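LEOA (PDB 4AUR) is a bacterial dynamin from enterotoxigenic Escherichia coli that probably binds and hydrolyses GTP. Local coordinates at residues Glu330-Met335 / Glu512-Val517; Asp350-Met355 / Ala475-Gly480; Asp379-Gln384 / Glu522-Phe527; Thr460-Ser465 / Ala504-Glu509. All coordinates share one frame; numbering follows the deposited sequence.

In the fold
All four contacts lie in the long dynamin-like helical domain, on the same side of the chain's centre. Contact 3 is nearest that centre, followed by contacts 1, 4 and 2, at about 46, 57, 73 and 82 Å between centres. The first segments come in the order 1, 2, 3, 4 along the chain. The second segments come in the order 2, 4, 1, 3, so several of the loops cross. Contacts 1 and 4 share helix 489-518. Contacts 1 and 3 touch, as do contacts 2 and 4. Together they tie helices and loops from distant parts of the sequence into the outer half of an elongated molecule.

Contact 1 (Glu330-Met335 / Glu512-Val517); sequences EELNLM and EDIYDV
In the long helical bundle of this dynamin, Leu332 of helix 275-343 packs against Ile514 and Tyr515 of helix 489-518. The two short helical segments run nearly antiparallel, at 157°. Their axes are 11.3 Å apart at the closest, so long side chains have to span the gap. Leu332 and Ile514 reach toward each other tip to tip. Their end methyls meet, with Leu332 CD1 3.7 Å from Ile514 CD1. Leu332 CD1 also lies 3.9 Å from Ile514 CG2, so one methyl touches two branches of the isoleucine.

Tyr515 crosses the gap beside this pair. Its CG is anti to its own carbonyl carbon (chi1 -68°), and from there the ring extends to the backbone of helix 275-343. Leu332 CB sits at the ring edge, near its plane, 3.8 Å from Tyr515 CE1. The hydroxyl ends close to the main chain, with Tyr515 OH 3.1 Å from Leu332 O and 3.2 Å from Asn333 CA. Its hydrogen bond, however, is to the carboxylate of Glu336, further along the same helix. Asn333 crosses the tyrosine at about a right angle, its amide plane turned 64° from the ring. Asn333 OD1 is 3.3 Å from Tyr515 OH.

Phe329 meets the tyrosine ring edge-to-face. Leu332 also touches Ser377, and Ile514 touches Val378, both on helix 368-408. A third helix therefore covers the apolar part of the contact. This is antiparallel helix packing inside a multi-helix bundle, the architecture of the stalk-like helical domains of dynamins.

Contact 2 (Asp350-Met355 / Ala475-Gly480); sequences DIRPFM and AAFTIG
Arg352 reaches from helix 351-359 to Ala475 and Phe477, which lie in the loop before helix 481-484. The closest approaches are made by the guanidinium. Arg352 NH2 is 2.9 Å from Ala475 O. Ala475 N lies at the edge of the guanidinium, in its plane, but there two donors face each other and form no hydrogen bond. On the other branch, Arg352 NH1 is 4.0 Å from Phe477 CB, a van der Waals contact. The guanidinium and phenyl planes are only 7° apart, while the side chains themselves cross obliquely.

The arginine leaves its helix with CG anti to the backbone N (chi1 168°). It then bends at chi2, 55°, and the bend carries the guanidinium along the helix to the loop. There NE and NH1 are held by residues outside the two segments. Arg352 NE forms a salt bridge with Asp356 OD2, one turn on in the same helix. Arg352 NH1 bonds to the carbonyl oxygens of Ala470 and Pro472. The carboxylate probably balances the charge of this buried group and helps to fix its rotation. The carbonyls tie the group to an earlier part of the same loop. One arginine thus joins its own helix to two places along that loop.

Met355 also touches this loop, at Ala470, and lies on Tyr361. Phe354 packs instead on Leu503 and Ile507. Helix 351-359 therefore sits between the 475-480 loop and the long helix 489-518.

Contact 3 (Asp379-Gln384 / Glu522-Phe527); sequences DRFFEQ and EKMFAF
Phe381 and Met524 approach from opposite directions to form a Met-aromatic contact between helix 368-408 and helix 521-528 of the helical bundle. Met524 is present as selenomethionine, so selenium takes the place of sulfur. Met524 SE lies at the ring edge, 87° off the ring normal and 5.4 Å from the centroid of the Phe381 ring. The far end of the ring does the touching. Phe381 CZ is 4.0 Å from both Met524 SE and Met524 CE, the methyl coming in obliquely to the ring.

On both sides the first torsion sends the chain out across the gap. Phe381 has CG anti to the backbone N (chi1 168°), and Met524 likewise has CG anti to its N. The methionine then bends at chi2 and chi3, which lays the SE-CE bond beside the rim of the ring, both atoms about equally near CZ.

The surroundings are also apolar. Phe381 packs on Leu324 and Leu328 of helix 275-343, and its ring meets that of Phe528 at about 35°. Met524 touches Val321 of helix 275-343, and both residues reach Leu518 at the end of helix 489-518. The pair is therefore buried where four helices come together.

The second meeting lies nearer the surface and is of a different kind. Across the segments Phe382 meets a backbone atom; its ring also touches Val451 and Lys453. The ring of Phe527 makes a cation-pi contact with the same lysine. The rim of Phe382 approaches the carbonyl obliquely, with Phe382 CE1 3.6 Å from Phe527 O.

Contact 4 (Thr460-Ser465 / Ala504-Glu509); sequences TKLAGS and AKIIKE
The helical turn that brings Ile506 against Thr460 is held by the backbone bond from Lys508 N to Ala504 O, 2.8 Å long. The contact between the two segments is itself mainly apolar. Thr460 and Ile506 slide past each other in opposite directions. Thr460 CG2 lies 4.1 Å from Ile506 CD1 and equally far from Ile506 CG1, so the methyl rests alongside the end of the isoleucine. With OG1 beside the backbone N (chi1 -58°), the threonine CG2 stands anti to that N, and this turns the methyl to the helix. Leu462 approaches the same isoleucine methyl, with Leu462 CD2 4.3 Å from Ile506 CD1. Glu509 stands at the border, and Glu509 OE1 is only loosely near Thr460 OG1 at 4.4 Å.

Backbone hydrogen bonds to Val366 also hold Thr460 in place. Leu462 also packs on Ser502 of helix 489-518 and on Met355 of helix 351-359. The contact lies at the surface of the molecule. It is an extended connection laid along a long helix by isoleucine, leucine and threonine methyls, in the outer part of the dynamin-like helical domain.

Contact 1 (Glu330-Met335 / Glu512-Val517)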
# COMPACT_ATOMS: atom_id res chain seq x y z
N GLU A 330 6.68 -42.85 -31.92
CA GLU A 330 7.65 -42.99 -32.96
C GLU A 330 8.54 -44.18 -32.63
O GLU A 330 8.87 -44.98 -33.50
CB GLU A 330 8.50 -41.72 -33.12
CG GLU A 330 7.81 -40.59 -33.88
CD GLU A 330 8.58 -39.28 -33.85
OE1 GLU A 330 9.82 -39.28 -34.01
OE2 GLU A 330 7.95 -38.23 -33.68
N GLU A 331 8.93 -44.29 -31.37
CA GLU A 331 9.90 -45.31 -30.96
C GLU A 331 9.29 -46.70 -31.04
O GLU A 331 9.94 -47.62 -31.49
CB GLU A 331 10.43 -45.03 -29.55
CG GLU A 331 11.08 -46.20 -28.82
CD GLU A 331 11.69 -45.78 -27.50
OE1 GLU A 331 12.28 -44.68 -27.44
OE2 GLU A 331 11.61 -46.55 -26.51
N LEU A 332 8.05 -46.83 -30.60
CA LEU A 332 7.34 -48.10 -30.66
C LEU A 332 7.02 -48.55 -32.08
O LEU A 332 6.94 -49.73 -32.34
CB LEU A 332 6.03 -48.03 -29.87
CG LEU A 332 6.09 -47.85 -28.36
CD1 LEU A 332 4.70 -47.65 -27.79
CD2 LEU A 332 6.73 -49.04 -27.70
N ASN A 333 6.82 -47.59 -32.98
CA ASN A 333 6.50 -47.89 -34.36
C ASN A 333 7.74 -48.42 -35.11
O ASN A 333 7.64 -49.36 -35.89
CB ASN A 333 5.92 -46.66 -35.05
CG ASN A 333 4.93 -47.02 -36.15
OD1 ASN A 333 3.96 -47.78 -35.95
ND2 ASN A 333 5.14 -46.46 -37.33
N LEU A 334 8.91 -47.85 -34.86
CA LEU A 334 10.14 -48.43 -35.38
C LEU A 334 10.36 -49.85 -34.87
O LEU A 334 10.70 -50.75 -35.63
CB LEU A 334 11.35 -47.59 -34.99
CG LEU A 334 11.58 -46.40 -35.91
CD1 LEU A 334 12.47 -45.37 -35.22
CD2 LEU A 334 12.17 -46.85 -37.24
N MSE A 335 10.15 -50.06 -33.59
CA MSE A 335 10.42 -51.33 -33.00
C MSE A 335 9.64 -52.37 -33.70
O MSE A 335 10.17 -53.41 -34.02
CB MSE A 335 10.05 -51.27 -31.54
CG MSE A 335 10.86 -52.28 -30.75
SE MSE A 335 10.16 -52.18 -28.94
CE MSE A 335 11.03 -50.47 -28.46
N GLU A 512 -0.66 -52.85 -30.64
CA GLU A 512 -2.01 -52.40 -30.97
C GLU A 512 -2.67 -51.75 -29.76
O GLU A 512 -3.25 -50.68 -29.85
CB GLU A 512 -2.88 -53.56 -31.48
CG GLU A 512 -2.87 -53.73 -33.00
CD GLU A 512 -3.10 -55.18 -33.45
OE1 GLU A 512 -3.66 -55.97 -32.66
OE2 GLU A 512 -2.72 -55.52 -34.61
N ASP A 513 -2.55 -52.41 -28.62
CA ASP A 513 -3.23 -51.98 -27.42
C ASP A 513 -2.79 -50.57 -27.06
O ASP A 513 -3.60 -49.64 -26.98
CB ASP A 513 -2.95 -52.97 -26.28
CG ASP A 513 -3.30 -54.42 -26.65
OD1 ASP A 513 -3.84 -54.66 -27.76
OD2 ASP A 513 -3.04 -55.32 -25.82
N ILE A 514 -1.49 -50.41 -26.89
CA ILE A 514 -0.92 -49.15 -26.47
C ILE A 514 -1.03 -48.04 -27.51
O ILE A 514 -1.01 -46.88 -27.17
CB ILE A 514 0.54 -49.32 -26.10
CG1 ILE A 514 1.07 -48.07 -25.47
CG2 ILE A 514 1.38 -49.59 -27.32
CD1 ILE A 514 2.45 -48.30 -24.91
N TYR A 515 -1.11 -48.37 -28.79
CA TYR A 515 -1.32 -47.32 -29.76
C TYR A 515 -2.73 -46.73 -29.59
O TYR A 515 -2.91 -45.54 -29.82
CB TYR A 515 -1.16 -47.82 -31.19
CG TYR A 515 0.23 -48.25 -31.65
CD1 TYR A 515 1.40 -47.79 -31.04
CD2 TYR A 515 0.37 -49.12 -32.74
CE1 TYR A 515 2.64 -48.18 -31.50
CE2 TYR A 515 1.61 -49.50 -33.20
CZ TYR A 515 2.74 -49.03 -32.58
OH TYR A 515 3.96 -49.44 -33.08
N ASP A 516 -3.70 -47.55 -29.20
CA ASP A 516 -5.08 -47.10 -28.99
C ASP A 516 -5.17 -46.09 -27.85
O ASP A 516 -6.05 -45.24 -27.83
CB ASP A 516 -6.02 -48.27 -28.66
CG ASP A 516 -6.20 -49.26 -29.82
OD1 ASP A 516 -6.27 -48.82 -30.98
OD2 ASP A 516 -6.26 -50.49 -29.56
N VAL A 517 -4.25 -46.20 -26.89
CA VAL A 517 -4.21 -45.32 -25.74
C VAL A 517 -3.57 -44.00 -26.10
O VAL A 517 -4.01 -42.95 -25.66
CB VAL A 517 -3.43 -45.98 -24.61
CG1 VAL A 517 -3.36 -45.06 -23.40
CG2 VAL A 517 -4.10 -47.29 -24.25

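Contact 2 (Asp350-Met355 / Ala475-Gly480)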
# COMPACT_ATOMS: atom_id res chain seq x y z
N ASP A 350 15.56 -70.39 -39.54
CA ASP A 350 15.80 -69.11 -38.92
C ASP A 350 14.89 -68.76 -37.78
O ASP A 350 15.14 -67.79 -37.08
CB ASP A 350 15.61 -68.01 -39.95
CG ASP A 350 16.61 -68.09 -41.07
OD1 ASP A 350 17.82 -67.91 -40.80
OD2 ASP A 350 16.16 -68.33 -42.20
N ILE A 351 13.85 -69.57 -37.59
CA ILE A 351 12.71 -69.21 -36.76
C ILE A 351 13.04 -69.23 -35.29
O ILE A 351 12.72 -68.29 -34.58
CB ILE A 351 11.53 -70.20 -36.98
CG1 ILE A 351 11.01 -70.12 -38.40
CG2 ILE A 351 10.38 -69.89 -36.07
CD1 ILE A 351 10.35 -68.80 -38.75
N ARG A 352 13.65 -70.31 -34.83
CA ARG A 352 13.97 -70.46 -33.44
C ARG A 352 14.95 -69.39 -33.05
O ARG A 352 14.72 -68.67 -32.09
CB ARG A 352 14.50 -71.87 -33.15
CG ARG A 352 15.14 -72.10 -31.79
CD ARG A 352 14.26 -71.71 -30.61
NE ARG A 352 15.01 -71.99 -29.38
CZ ARG A 352 15.03 -73.16 -28.73
NH1 ARG A 352 14.31 -74.20 -29.13
NH2 ARG A 352 15.78 -73.27 -27.64
N PRO A 353 16.04 -69.22 -33.80
CA PRO A 353 16.89 -68.10 -33.39
C PRO A 353 16.11 -66.82 -33.21
O PRO A 353 16.41 -66.06 -32.31
CB PRO A 353 17.87 -67.96 -34.55
CG PRO A 353 17.91 -69.29 -35.19
CD PRO A 353 16.60 -69.98 -34.92
N PHE A 354 15.12 -66.59 -34.07
CA PHE A 354 14.35 -65.37 -34.04
C PHE A 354 13.53 -65.25 -32.78
O PHE A 354 13.58 -64.24 -32.13
CB PHE A 354 13.44 -65.26 -35.25
CG PHE A 354 12.51 -64.08 -35.20
CD1 PHE A 354 12.98 -62.80 -35.44
CD2 PHE A 354 11.16 -64.24 -34.90
CE1 PHE A 354 12.14 -61.72 -35.41
CE2 PHE A 354 10.31 -63.15 -34.84
CZ PHE A 354 10.80 -61.88 -35.10
N MSE A 355 12.78 -66.29 -32.44
CA MSE A 355 11.98 -66.30 -31.23
C MSE A 355 12.83 -66.11 -30.00
O MSE A 355 12.44 -65.41 -29.06
CB MSE A 355 11.26 -67.63 -31.13
CG MSE A 355 10.28 -67.88 -32.26
SE MSE A 355 9.53 -69.73 -32.29
CE MSE A 355 9.74 -70.23 -30.40
N ALA A 475 16.93 -75.48 -25.19
CA ALA A 475 17.91 -76.43 -25.72
C ALA A 475 18.51 -76.01 -27.05
O ALA A 475 17.90 -75.28 -27.81
CB ALA A 475 17.29 -77.82 -25.86
N ALA A 476 19.71 -76.51 -27.32
CA ALA A 476 20.34 -76.38 -28.64
C ALA A 476 19.48 -77.14 -29.63
O ALA A 476 19.20 -78.33 -29.44
CB ALA A 476 21.75 -76.96 -28.61
N PHE A 477 19.05 -76.45 -30.67
CA PHE A 477 18.13 -77.04 -31.62
C PHE A 477 18.42 -76.69 -33.07
O PHE A 477 18.40 -75.52 -33.45
CB PHE A 477 16.73 -76.60 -31.29
CG PHE A 477 15.69 -77.16 -32.20
CD1 PHE A 477 15.29 -78.48 -32.08
CD2 PHE A 477 15.09 -76.36 -33.16
CE1 PHE A 477 14.32 -79.00 -32.92
CE2 PHE A 477 14.12 -76.87 -34.00
CZ PHE A 477 13.74 -78.19 -33.88
N THR A 478 18.70 -77.73 -33.87
CA THR A 478 18.56 -77.69 -35.34
C THR A 478 17.47 -78.71 -35.75
O THR A 478 17.21 -79.68 -35.03
CB THR A 478 19.88 -78.01 -36.08
OG1 THR A 478 20.36 -79.29 -35.66
CG2 THR A 478 20.95 -76.93 -35.82
N ILE A 479 16.86 -78.48 -36.90
CA ILE A 479 15.73 -79.28 -37.34
C ILE A 479 16.17 -80.63 -37.92
O ILE A 479 17.04 -80.69 -38.80
CB ILE A 479 14.88 -78.53 -38.38
CG1 ILE A 479 14.40 -77.18 -37.81
CG2 ILE A 479 13.71 -79.39 -38.84
CD1 ILE A 479 13.75 -76.25 -38.82
N GLY A 480 15.56 -81.71 -37.45
CA GLY A 480 15.94 -83.06 -37.87
C GLY A 480 15.57 -83.41 -39.31
O GLY A 480 14.77 -82.72 -39.95

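Contact 3 (Asp379-Gln384 / Glu522-Phe527)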
# COMPACT_ATOMS: atom_id res chain seq x y z
N ASP A 379 7.27 -47.44 -19.55
CA ASP A 379 7.78 -46.96 -18.30
C ASP A 379 8.56 -45.65 -18.51
O ASP A 379 8.29 -44.68 -17.86
CB ASP A 379 8.67 -48.03 -17.64
CG ASP A 379 7.87 -49.15 -16.90
OD1 ASP A 379 6.67 -49.41 -17.19
OD2 ASP A 379 8.47 -49.80 -16.01
N ARG A 380 9.50 -45.60 -19.43
CA ARG A 380 10.32 -44.38 -19.57
C ARG A 380 9.47 -43.13 -19.83
O ARG A 380 9.77 -42.05 -19.32
CB ARG A 380 11.38 -44.56 -20.65
CG ARG A 380 12.46 -43.48 -20.71
CD ARG A 380 13.67 -44.02 -21.48
NE ARG A 380 14.43 -43.01 -22.22
CZ ARG A 380 15.38 -43.28 -23.12
NH1 ARG A 380 15.72 -44.53 -23.41
NH2 ARG A 380 16.00 -42.28 -23.74
N PHE A 381 8.41 -43.28 -20.61
CA PHE A 381 7.51 -42.17 -20.93
C PHE A 381 6.68 -41.82 -19.70
O PHE A 381 6.61 -40.67 -19.28
CB PHE A 381 6.60 -42.53 -22.11
CG PHE A 381 5.45 -41.58 -22.32
CD1 PHE A 381 5.63 -40.21 -22.23
CD2 PHE A 381 4.19 -42.05 -22.61
CE1 PHE A 381 4.57 -39.36 -22.42
CE2 PHE A 381 3.13 -41.19 -22.81
CZ PHE A 381 3.32 -39.84 -22.72
N PHE A 382 6.08 -42.84 -19.09
CA PHE A 382 5.34 -42.67 -17.86
C PHE A 382 6.17 -41.91 -16.79
O PHE A 382 5.64 -41.12 -16.00
CB PHE A 382 4.82 -44.03 -17.38
CG PHE A 382 3.80 -43.95 -16.28
CD1 PHE A 382 2.87 -42.91 -16.21
CD2 PHE A 382 3.73 -44.94 -15.33
CE1 PHE A 382 1.93 -42.84 -15.19
CE2 PHE A 382 2.79 -44.88 -14.30
CZ PHE A 382 1.89 -43.83 -14.24
N GLU A 383 7.48 -42.08 -16.79
CA GLU A 383 8.31 -41.40 -15.82
C GLU A 383 8.61 -39.97 -16.25
O GLU A 383 8.41 -39.03 -15.49
CB GLU A 383 9.60 -42.19 -15.60
CG GLU A 383 9.34 -43.59 -15.03
CD GLU A 383 10.52 -44.54 -15.19
OE1 GLU A 383 11.64 -44.05 -15.51
OE2 GLU A 383 10.32 -45.78 -14.99
N GLN A 384 9.09 -39.79 -17.47
CA GLN A 384 9.28 -38.45 -18.01
C GLN A 384 7.99 -37.64 -17.84
O GLN A 384 8.01 -36.53 -17.34
CB GLN A 384 9.69 -38.50 -19.49
CG GLN A 384 11.09 -39.03 -19.77
CD GLN A 384 11.50 -38.99 -21.26
OE1 GLN A 384 10.77 -39.42 -22.18
NE2 GLN A 384 12.69 -38.46 -21.50
N GLU A 522 -7.53 -37.72 -24.29
CA GLU A 522 -8.32 -38.12 -23.14
C GLU A 522 -7.70 -39.33 -22.42
O GLU A 522 -7.52 -39.33 -21.21
CB GLU A 522 -9.73 -38.50 -23.62
CG GLU A 522 -10.75 -38.80 -22.53
CD GLU A 522 -11.81 -37.71 -22.36
OE1 GLU A 522 -11.74 -36.63 -23.01
OE2 GLU A 522 -12.73 -37.94 -21.55
N LYS A 523 -7.40 -40.37 -23.19
CA LYS A 523 -6.96 -41.64 -22.62
C LYS A 523 -5.52 -41.49 -22.25
O LYS A 523 -5.09 -41.89 -21.18
CB LYS A 523 -7.08 -42.76 -23.64
CG LYS A 523 -8.50 -43.04 -24.11
CD LYS A 523 -8.52 -43.99 -25.31
CE LYS A 523 -9.95 -44.25 -25.78
NZ LYS A 523 -10.78 -44.77 -24.66
N MSE A 524 -4.79 -40.86 -23.14
CA MSE A 524 -3.37 -40.72 -22.96
C MSE A 524 -3.19 -40.04 -21.65
O MSE A 524 -2.63 -40.58 -20.71
CB MSE A 524 -2.75 -39.98 -24.14
CG MSE A 524 -1.24 -40.13 -24.06
SE MSE A 524 -0.47 -38.52 -23.22
CE MSE A 524 -0.33 -39.07 -21.37
N PHE A 525 -3.75 -38.85 -21.53
CA PHE A 525 -3.70 -38.14 -20.26
C PHE A 525 -4.21 -38.93 -19.08
O PHE A 525 -3.58 -38.90 -18.04
CB PHE A 525 -4.36 -36.79 -20.37
CG PHE A 525 -3.47 -35.77 -20.97
CD1 PHE A 525 -2.37 -35.34 -20.28
CD2 PHE A 525 -3.71 -35.29 -22.23
CE1 PHE A 525 -1.52 -34.41 -20.83
CE2 PHE A 525 -2.87 -34.36 -22.79
CZ PHE A 525 -1.77 -33.92 -22.09
N ALA A 526 -5.30 -39.67 -19.23
CA ALA A 526 -5.90 -40.36 -18.08
C ALA A 526 -5.04 -41.49 -17.52
O ALA A 526 -5.23 -41.89 -16.38
CB ALA A 526 -7.28 -40.91 -18.43
N PHE A 527 -4.12 -41.99 -18.33
CA PHE A 527 -3.30 -43.13 -17.99
C PHE A 527 -1.90 -42.73 -17.52
O PHE A 527 -1.38 -43.29 -16.56
CB PHE A 527 -3.19 -44.04 -19.22
CG PHE A 527 -2.79 -45.44 -18.90
CD1 PHE A 527 -3.74 -46.39 -18.55
CD2 PHE A 527 -1.44 -45.83 -18.96
CE1 PHE A 527 -3.37 -47.69 -18.24
CE2 PHE A 527 -1.06 -47.14 -18.66
CZ PHE A 527 -2.03 -48.07 -18.30

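Contact 4 (Thr460-Ser465 / Ala504-Glu509)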
# COMPACT_ATOMS: atom_id res chain seq x y z
N THR A 460 2.13 -65.96 -24.46
CA THR A 460 1.30 -66.64 -25.44
C THR A 460 1.84 -68.02 -25.78
O THR A 460 2.95 -68.14 -26.27
CB THR A 460 1.23 -65.80 -26.72
OG1 THR A 460 0.71 -64.50 -26.39
CG2 THR A 460 0.35 -66.47 -27.78
N LYS A 461 1.05 -69.06 -25.50
CA LYS A 461 1.42 -70.44 -25.82
C LYS A 461 1.41 -70.61 -27.31
O LYS A 461 0.56 -70.04 -27.99
CB LYS A 461 0.44 -71.44 -25.22
CG LYS A 461 0.73 -71.79 -23.78
CD LYS A 461 -0.51 -72.33 -23.07
CE LYS A 461 -0.37 -72.26 -21.55
NZ LYS A 461 -1.70 -72.21 -20.87
N LEU A 462 2.37 -71.37 -27.83
CA LEU A 462 2.44 -71.63 -29.26
C LEU A 462 1.55 -72.80 -29.61
O LEU A 462 1.41 -73.74 -28.82
CB LEU A 462 3.87 -71.94 -29.70
CG LEU A 462 4.62 -70.83 -30.41
CD1 LEU A 462 5.89 -71.39 -31.03
CD2 LEU A 462 3.78 -70.14 -31.49
N ALA A 463 0.97 -72.76 -30.79
CA ALA A 463 0.16 -73.87 -31.26
C ALA A 463 1.03 -75.12 -31.36
O ALA A 463 2.22 -75.01 -31.70
CB ALA A 463 -0.46 -73.55 -32.61
N GLY A 464 0.47 -76.28 -31.04
CA GLY A 464 1.20 -77.55 -31.20
C GLY A 464 1.82 -77.68 -32.59
O GLY A 464 2.98 -78.07 -32.73
N SER A 465 1.03 -77.34 -33.61
CA SER A 465 1.47 -77.34 -35.01
C SER A 465 2.71 -76.49 -35.26
O SER A 465 3.53 -76.83 -36.11
CB SER A 465 0.33 -76.83 -35.92
OG SER A 465 0.76 -76.60 -37.25
N ALA A 504 3.61 -62.82 -36.35
CA ALA A 504 3.07 -61.48 -36.55
C ALA A 504 1.95 -61.15 -35.57
O ALA A 504 1.96 -60.11 -34.97
CB ALA A 504 2.56 -61.33 -37.97
N LYS A 505 1.00 -62.05 -35.39
CA LYS A 505 -0.13 -61.76 -34.53
C LYS A 505 0.43 -61.53 -33.14
O LYS A 505 0.03 -60.61 -32.45
CB LYS A 505 -1.15 -62.92 -34.53
CG LYS A 505 -2.61 -62.52 -34.75
CD LYS A 505 -2.96 -62.38 -36.25
CE LYS A 505 -4.14 -61.44 -36.56
NZ LYS A 505 -5.49 -62.04 -36.37
N ILE A 506 1.39 -62.36 -32.76
CA ILE A 506 2.08 -62.19 -31.48
C ILE A 506 2.85 -60.86 -31.37
O ILE A 506 2.81 -60.20 -30.34
CB ILE A 506 3.04 -63.37 -31.23
CG1 ILE A 506 2.20 -64.64 -30.96
CG2 ILE A 506 3.97 -63.06 -30.07
CD1 ILE A 506 2.97 -65.95 -30.85
N ILE A 507 3.54 -60.49 -32.43
CA ILE A 507 4.35 -59.29 -32.45
C ILE A 507 3.48 -58.04 -32.37
O ILE A 507 3.76 -57.13 -31.62
CB ILE A 507 5.22 -59.27 -33.71
CG1 ILE A 507 6.42 -60.17 -33.48
CG2 ILE A 507 5.69 -57.87 -34.02
CD1 ILE A 507 7.26 -60.41 -34.71
N LYS A 508 2.41 -58.02 -33.16
CA LYS A 508 1.55 -56.87 -33.26
C LYS A 508 0.75 -56.64 -32.00
O LYS A 508 0.61 -55.52 -31.58
CB LYS A 508 0.59 -57.03 -34.43
CG LYS A 508 1.26 -56.86 -35.77
CD LYS A 508 0.29 -56.99 -36.94
CE LYS A 508 0.94 -56.38 -38.19
NZ LYS A 508 0.45 -56.95 -39.49
N GLU A 509 0.22 -57.70 -31.41
CA GLU A 509 -0.75 -57.53 -30.35
C GLU A 509 -0.35 -56.46 -29.33
O GLU A 509 -1.08 -55.50 -29.13
CB GLU A 509 -1.06 -58.86 -29.67
CG GLU A 509 -1.81 -58.78 -28.34
CD GLU A 509 -2.34 -60.15 -27.86
OE1 GLU A 509 -1.66 -61.19 -28.09
OE2 GLU A 509 -3.44 -60.17 -27.24